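Local coordinates for protein proteinase K (Serratia sp., PDB 2B6N) that cleaves peptide bonds as a serine endopeptidase of the subtilase family, this chain being its calcium-binding catalytic domain, from a cold-tolerant bacterium, at residues 109-112 and 113-117; 210-213 and 214-218. All coordinates share one frame; numbering follows the deposited sequence.

Two local arrangements of one subtilase domain show how neighbouring residues build different structures: two turns of regular helix in contact 1 and a hairpin connection with a type I turn in contact 2. They do not touch; their centres are 26 Å apart, with nearest atoms about 18 Å apart, and contact 1 precedes contact 2 along the chain. The predicted charge-relay residues D39, H72 and S224 give a common reference. The side chain of V110, in contact 1, is about 9 Å from that of D39 and about 11 Å from that of H72. From contact 2, W210 comes nearer, its side chain about 5 Å from that of H72 and about 8 Å from that of D39.

Contact 1. Residues 109-112 and 113-117; sequences GVIA and GINWV
G113, I114, N115 and W116 each donate a backbone N-H to the carbonyl four residues earlier, G109, V110, I111 and A112 in turn, making two successive turns of helix 107-120. Of these bonds, I111 O to N115 N is the straightest, 2.9 Å with an N-H...O angle of 170°. G113 N reaches G109 O at 3.0 Å.

Side chains four residues apart then meet along the helix surface. On the buried flank, V110 and I114 cross at a slant, and V110 CG1 touches I114 CD1 at 4.0 Å. With its CG1 anti to the backbone N (chi1 170°), V110 turns that methyl toward I114 CD1 on the following turn. I114 CG1 also packs against V110 O at 3.3 Å, covering an oxygen already engaged by the I114 amide. Next to this pair, I111 and N115 lie alongside each other and point the same way. Here the methyl I111 CG2 faces the amide nitrogen N115 ND2 at 3.7 Å, and N115 CG comes within 3.3 Å of I111 O. On another flank, W116 CB rests 3.4 Å from A112 O while its indole leads off toward F36, V94 and V96 of the central sheet.

I111 and I114 also touch helix 137-148, and V117 packs on F36, I38 and V96, so helix 107-120 lies against the parallel sheet with helix 137-148 beside it, as in the subtilisin alpha/beta fold. The chemistry implies a division of labour: backbone amides satisfy the carbonyls, and side-chain carbon close to V110 O, I111 O and A112 O probably limits solvent access to those three.

Contact 2. Residues 210-213 and 214-218; sequences WYTS and NSATN
N214 to N218 fold back on W210 to S213 as the connection of a beta hairpin, whose antiparallel strands are 206-209 and 217-220; a type I beta turn runs from S213 to A216 within it. At the first inner position of that turn, N214 lays its CB 3.7 Å from S213 C, while its OD1 is held outside by T45 OG1. S215 follows, and its N-H bonds to S213 OG at 3.2 Å, forming an ST turn. The S213 hydroxyl sits between its own backbone N and carbonyl carbon (chi1 85°), which brings OG to the S215 amide. A216 closes the beta turn, its N donating to S213 O at 3.2 Å. A216 CB lies 3.2 Å from T212 OG1 and 4.1 Å from W210 CB. A216 O accepts the W210 N-H at 2.9 Å in a bent bond of 133°, and H46 NE2 is its second partner. T217 turns its side chain away, but its carbonyl carbon backs onto W210 CB. The N218 side chain lies over one face of the W210 indole, both side chains pointing the same way and their flat groups nearly perpendicular (81°). Y211 CD2 lies over the opposite face, offset toward the rim, and H75 of helix 72-81 also touches W210. Over the indole, the N218 methylene makes the close carbon contact: N218 CB lies 3.5 Å from W210 CE3.

Contact 1. Residues 109-112 and 113-117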
ATOM      1  N   GLY A 109      17.503  -9.258   1.296  1.00 11.03           N
ATOM      2  CA  GLY A 109      17.102  -8.238   2.278  1.00  9.41           C
ATOM      3  C   GLY A 109      15.587  -8.054   2.308  1.00  9.28           C
ATOM      4  O   GLY A 109      14.988  -7.879   3.380  1.00  8.45           O
ATOM      5  N   VAL A 110      14.963  -8.114   1.131  1.00  8.42           N
ATOM      6  CA  VAL A 110      13.506  -7.995   1.057  1.00  8.64           C
ATOM      7  C   VAL A 110      12.852  -9.166   1.792  1.00  8.30           C
ATOM      8  O   VAL A 110      11.900  -8.976   2.554  1.00  7.36           O
ATOM      9  CB  VAL A 110      13.002  -7.940  -0.396  1.00  8.83           C
ATOM     10  CG1 VAL A 110      11.453  -8.071  -0.448  1.00  9.77           C
ATOM     11  CG2 VAL A 110      13.480  -6.642  -1.072  1.00  8.80           C
ATOM     12  N   ILE A 111      13.362 -10.369   1.537  1.00  8.11           N
ATOM     13  CA  ILE A 111      12.895 -11.578   2.238  1.00  7.79           C
ATOM     14  C   ILE A 111      13.108 -11.478   3.757  1.00  8.05           C
ATOM     15  O   ILE A 111      12.219 -11.841   4.546  1.00  7.78           O
ATOM     16  CB  ILE A 111      13.519 -12.876   1.636  1.00  7.71           C
ATOM     17  CG1 ILE A 111      12.937 -13.150   0.230  1.00  6.76           C
ATOM     18  CG2 ILE A 111      13.335 -14.064   2.600  1.00  6.69           C
ATOM     19  CD1 ILE A 111      13.691 -14.186  -0.561  1.00  8.00           C
ATOM     20  N   ALA A 112      14.275 -10.974   4.170  1.00  8.20           N
ATOM     21  CA  ALA A 112      14.517 -10.696   5.586  1.00  7.95           C
ATOM     22  C   ALA A 112      13.426  -9.803   6.185  1.00  7.64           C
ATOM     23  O   ALA A 112      12.941 -10.079   7.280  1.00  7.37           O
ATOM     24  CB  ALA A 112      15.930 -10.092   5.817  1.00  8.67           C
ATOM     25  N   GLY A 113      13.041  -8.747   5.470  1.00  6.77           N
ATOM     26  CA  GLY A 113      11.971  -7.829   5.936  1.00  6.78           C
ATOM     27  C   GLY A 113      10.594  -8.496   6.027  1.00  6.68           C
ATOM     28  O   GLY A 113       9.827  -8.259   6.978  1.00  6.78           O
ATOM     29  N   ILE A 114      10.271  -9.309   5.027  1.00  6.50           N
ATOM     30  CA  ILE A 114       9.004 -10.064   5.037  1.00  6.86           C
ATOM     31  C   ILE A 114       8.967 -10.960   6.279  1.00  7.65           C
ATOM     32  O   ILE A 114       7.983 -10.962   7.032  1.00  7.55           O
ATOM     33  CB  ILE A 114       8.854 -10.933   3.771  1.00  6.25           C
ATOM     34  CG1 ILE A 114       8.757 -10.056   2.512  1.00  6.68           C
ATOM     35  CG2 ILE A 114       7.608 -11.822   3.875  1.00  6.29           C
ATOM     36  CD1 ILE A 114       9.038 -10.800   1.186  1.00  6.15           C
ATOM     37  N   ASN A 115      10.047 -11.714   6.483  1.00  8.20           N
ATOM     38  CA  ASN A 115      10.128 -12.629   7.607  1.00  9.40           C
ATOM     39  C   ASN A 115      10.038 -11.857   8.904  1.00  9.14           C
ATOM     40  O   ASN A 115       9.377 -12.302   9.838  1.00 10.37           O
ATOM     41  CB  ASN A 115      11.407 -13.472   7.569  1.00  9.35           C
ATOM     42  CG  ASN A 115      11.418 -14.493   6.428  1.00 12.30           C
ATOM     43  OD1 ASN A 115      10.375 -14.868   5.886  1.00 14.08           O
ATOM     44  ND2 ASN A 115      12.611 -14.965   6.076  1.00 10.42           N
ATOM     45  N   TRP A 116      10.696 -10.695   8.959  1.00  8.82           N
ATOM     46  CA  TRP A 116      10.662  -9.863  10.165  1.00  8.74           C
ATOM     47  C   TRP A 116       9.228  -9.527  10.550  1.00  8.61           C
ATOM     48  O   TRP A 116       8.858  -9.659  11.717  1.00  8.77           O
ATOM     49  CB  TRP A 116      11.520  -8.584  10.036  1.00  8.43           C
ATOM     50  CG  TRP A 116      11.639  -7.851  11.359  1.00  9.78           C
ATOM     51  CD1 TRP A 116      12.595  -8.034  12.319  1.00 10.14           C
ATOM     52  CD2 TRP A 116      10.731  -6.881  11.874  1.00 10.51           C
ATOM     53  NE1 TRP A 116      12.360  -7.206  13.390  1.00 10.31           N
ATOM     54  CE2 TRP A 116      11.212  -6.494  13.149  1.00 10.50           C
ATOM     55  CE3 TRP A 116       9.557  -6.290  11.382  1.00 10.20           C
ATOM     56  CZ2 TRP A 116      10.563  -5.539  13.935  1.00 10.31           C
ATOM     57  CZ3 TRP A 116       8.912  -5.328  12.167  1.00  9.59           C
ATOM     58  CH2 TRP A 116       9.421  -4.969  13.430  1.00  9.62           C
ATOM     59  N   VAL A 117       8.428  -9.083   9.577  1.00  9.00           N
ATOM     60  CA  VAL A 117       6.998  -8.793   9.833  1.00  9.01           C
ATOM     61  C   VAL A 117       6.262 -10.039  10.354  1.00  9.55           C
ATOM     62  O   VAL A 117       5.545  -9.954  11.362  1.00  8.86           O
ATOM     63  CB  VAL A 117       6.275  -8.208   8.581  1.00  9.51           C
ATOM     64  CG1 VAL A 117       4.757  -8.012   8.850  1.00 10.02           C
ATOM     65  CG2 VAL A 117       6.917  -6.865   8.168  1.00  9.57           C
TER

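Contact 2. Residues 210-213 and 214-218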
ATOM      1  N   TRP A 210       6.802  13.380   2.515  1.00  7.08           N
ATOM      2  CA  TRP A 210       8.117  13.172   1.903  1.00  6.94           C
ATOM      3  C   TRP A 210       9.177  13.396   2.981  1.00  7.54           C
ATOM      4  O   TRP A 210       8.905  14.044   3.988  1.00  6.79           O
ATOM      5  CB  TRP A 210       8.324  14.157   0.745  1.00  6.94           C
ATOM      6  CG  TRP A 210       9.499  13.856  -0.190  1.00  6.69           C
ATOM      7  CD1 TRP A 210      10.627  14.621  -0.393  1.00  7.38           C
ATOM      8  CD2 TRP A 210       9.623  12.725  -1.054  1.00  7.39           C
ATOM      9  NE1 TRP A 210      11.452  14.024  -1.336  1.00  6.25           N
ATOM     10  CE2 TRP A 210      10.850  12.862  -1.762  1.00  6.84           C
ATOM     11  CE3 TRP A 210       8.807  11.605  -1.308  1.00  7.06           C
ATOM     12  CZ2 TRP A 210      11.286  11.912  -2.697  1.00  7.67           C
ATOM     13  CZ3 TRP A 210       9.233  10.670  -2.259  1.00  7.44           C
ATOM     14  CH2 TRP A 210      10.471  10.835  -2.939  1.00  7.45           C
ATOM     15  N   TYR A 211      10.373  12.861   2.751  1.00  7.54           N
ATOM     16  CA  TYR A 211      11.384  12.733   3.805  1.00  8.28           C
ATOM     17  C   TYR A 211      12.235  13.982   4.077  1.00  8.45           C
ATOM     18  O   TYR A 211      12.958  14.020   5.059  1.00  8.06           O
ATOM     19  CB  TYR A 211      12.307  11.539   3.488  1.00  9.07           C
ATOM     20  CG  TYR A 211      13.466  11.886   2.555  1.00  9.68           C
ATOM     21  CD1 TYR A 211      14.786  11.887   3.027  1.00 12.92           C
ATOM     22  CD2 TYR A 211      13.247  12.227   1.220  1.00  9.74           C
ATOM     23  CE1 TYR A 211      15.861  12.231   2.177  1.00 13.98           C
ATOM     24  CE2 TYR A 211      14.303  12.558   0.368  1.00  9.92           C
ATOM     25  CZ  TYR A 211      15.602  12.545   0.850  1.00 12.22           C
ATOM     26  OH  TYR A 211      16.647  12.878   0.001  1.00 14.14           O
ATOM     27  N   THR A 212      12.132  15.007   3.230  1.00  8.54           N
ATOM     28  CA  THR A 212      13.081  16.135   3.283  1.00  8.39           C
ATOM     29  C   THR A 212      12.864  17.084   4.481  1.00  8.71           C
ATOM     30  O   THR A 212      13.802  17.785   4.888  1.00  9.91           O
ATOM     31  CB  THR A 212      13.108  16.911   1.959  1.00  8.53           C
ATOM     32  OG1 THR A 212      11.776  17.314   1.625  1.00  8.78           O
ATOM     33  CG2 THR A 212      13.677  16.051   0.827  1.00  8.09           C
ATOM     34  N   SER A 213      11.655  17.093   5.053  1.00  8.45           N
ATOM     35  CA  SER A 213      11.370  17.807   6.318  1.00  9.05           C
ATOM     36  C   SER A 213      10.106  17.236   6.962  1.00  9.17           C
ATOM     37  O   SER A 213       9.374  16.432   6.335  1.00  9.04           O
ATOM     38  CB  SER A 213      11.194  19.315   6.088  1.00  9.03           C
ATOM     39  OG  SER A 213       9.857  19.625   5.698  1.00 10.41           O
ATOM     40  N   ASN A 214       9.817  17.642   8.201  1.00  9.02           N
ATOM     41  CA  ASN A 214       8.637  17.105   8.870  1.00  8.84           C
ATOM     42  C   ASN A 214       7.311  17.599   8.290  1.00  8.47           C
ATOM     43  O   ASN A 214       6.236  17.133   8.697  1.00  8.38           O
ATOM     44  CB  ASN A 214       8.669  17.379  10.374  1.00  9.31           C
ATOM     45  CG  ASN A 214       9.718  16.555  11.088  1.00 10.52           C
ATOM     46  OD1 ASN A 214      10.176  15.514  10.581  1.00  8.88           O
ATOM     47  ND2 ASN A 214      10.138  17.035  12.270  1.00 11.83           N
ATOM     48  N   SER A 215       7.387  18.561   7.374  1.00  8.20           N
ATOM     49  CA  SER A 215       6.191  19.078   6.717  1.00  8.56           C
ATOM     50  C   SER A 215       6.211  18.849   5.205  1.00  8.10           C
ATOM     51  O   SER A 215       5.277  19.255   4.511  1.00  7.60           O
ATOM     52  CB  SER A 215       6.051  20.585   6.989  1.00  9.37           C
ATOM     53  OG  SER A 215       7.051  21.308   6.290  1.00 10.39           O
ATOM     54  N   ALA A 216       7.254  18.187   4.705  1.00  7.51           N
ATOM     55  CA  ALA A 216       7.456  18.033   3.249  1.00  7.07           C
ATOM     56  C   ALA A 216       6.429  17.104   2.589  1.00  7.32           C
ATOM     57  O   ALA A 216       5.987  16.129   3.189  1.00  7.41           O
ATOM     58  CB  ALA A 216       8.844  17.550   2.946  1.00  7.47           C
ATOM     59  N   THR A 217       6.058  17.445   1.357  1.00  6.78           N
ATOM     60  CA  THR A 217       5.147  16.612   0.571  1.00  6.86           C
ATOM     61  C   THR A 217       5.800  16.313  -0.776  1.00  6.74           C
ATOM     62  O   THR A 217       6.804  16.920  -1.133  1.00  6.73           O
ATOM     63  CB  THR A 217       3.782  17.311   0.338  1.00  7.29           C
ATOM     64  OG1 THR A 217       3.997  18.597  -0.263  1.00  7.71           O
ATOM     65  CG2 THR A 217       3.017  17.483   1.649  1.00  7.53           C
ATOM     66  N   ASN A 218       5.211  15.395  -1.539  1.00  6.53           N
ATOM     67  CA  ASN A 218       5.694  15.092  -2.889  1.00  6.04           C
ATOM     68  C   ASN A 218       4.501  14.504  -3.622  1.00  6.32           C
ATOM     69  O   ASN A 218       3.601  13.936  -2.980  1.00  6.05           O
ATOM     70  CB  ASN A 218       6.872  14.099  -2.846  1.00  6.59           C
ATOM     71  CG  ASN A 218       7.711  14.055  -4.146  1.00  7.46           C
ATOM     72  OD1 ASN A 218       8.693  13.292  -4.233  1.00  8.34           O
ATOM     73  ND2 ASN A 218       7.334  14.831  -5.146  1.00  4.19           N
TER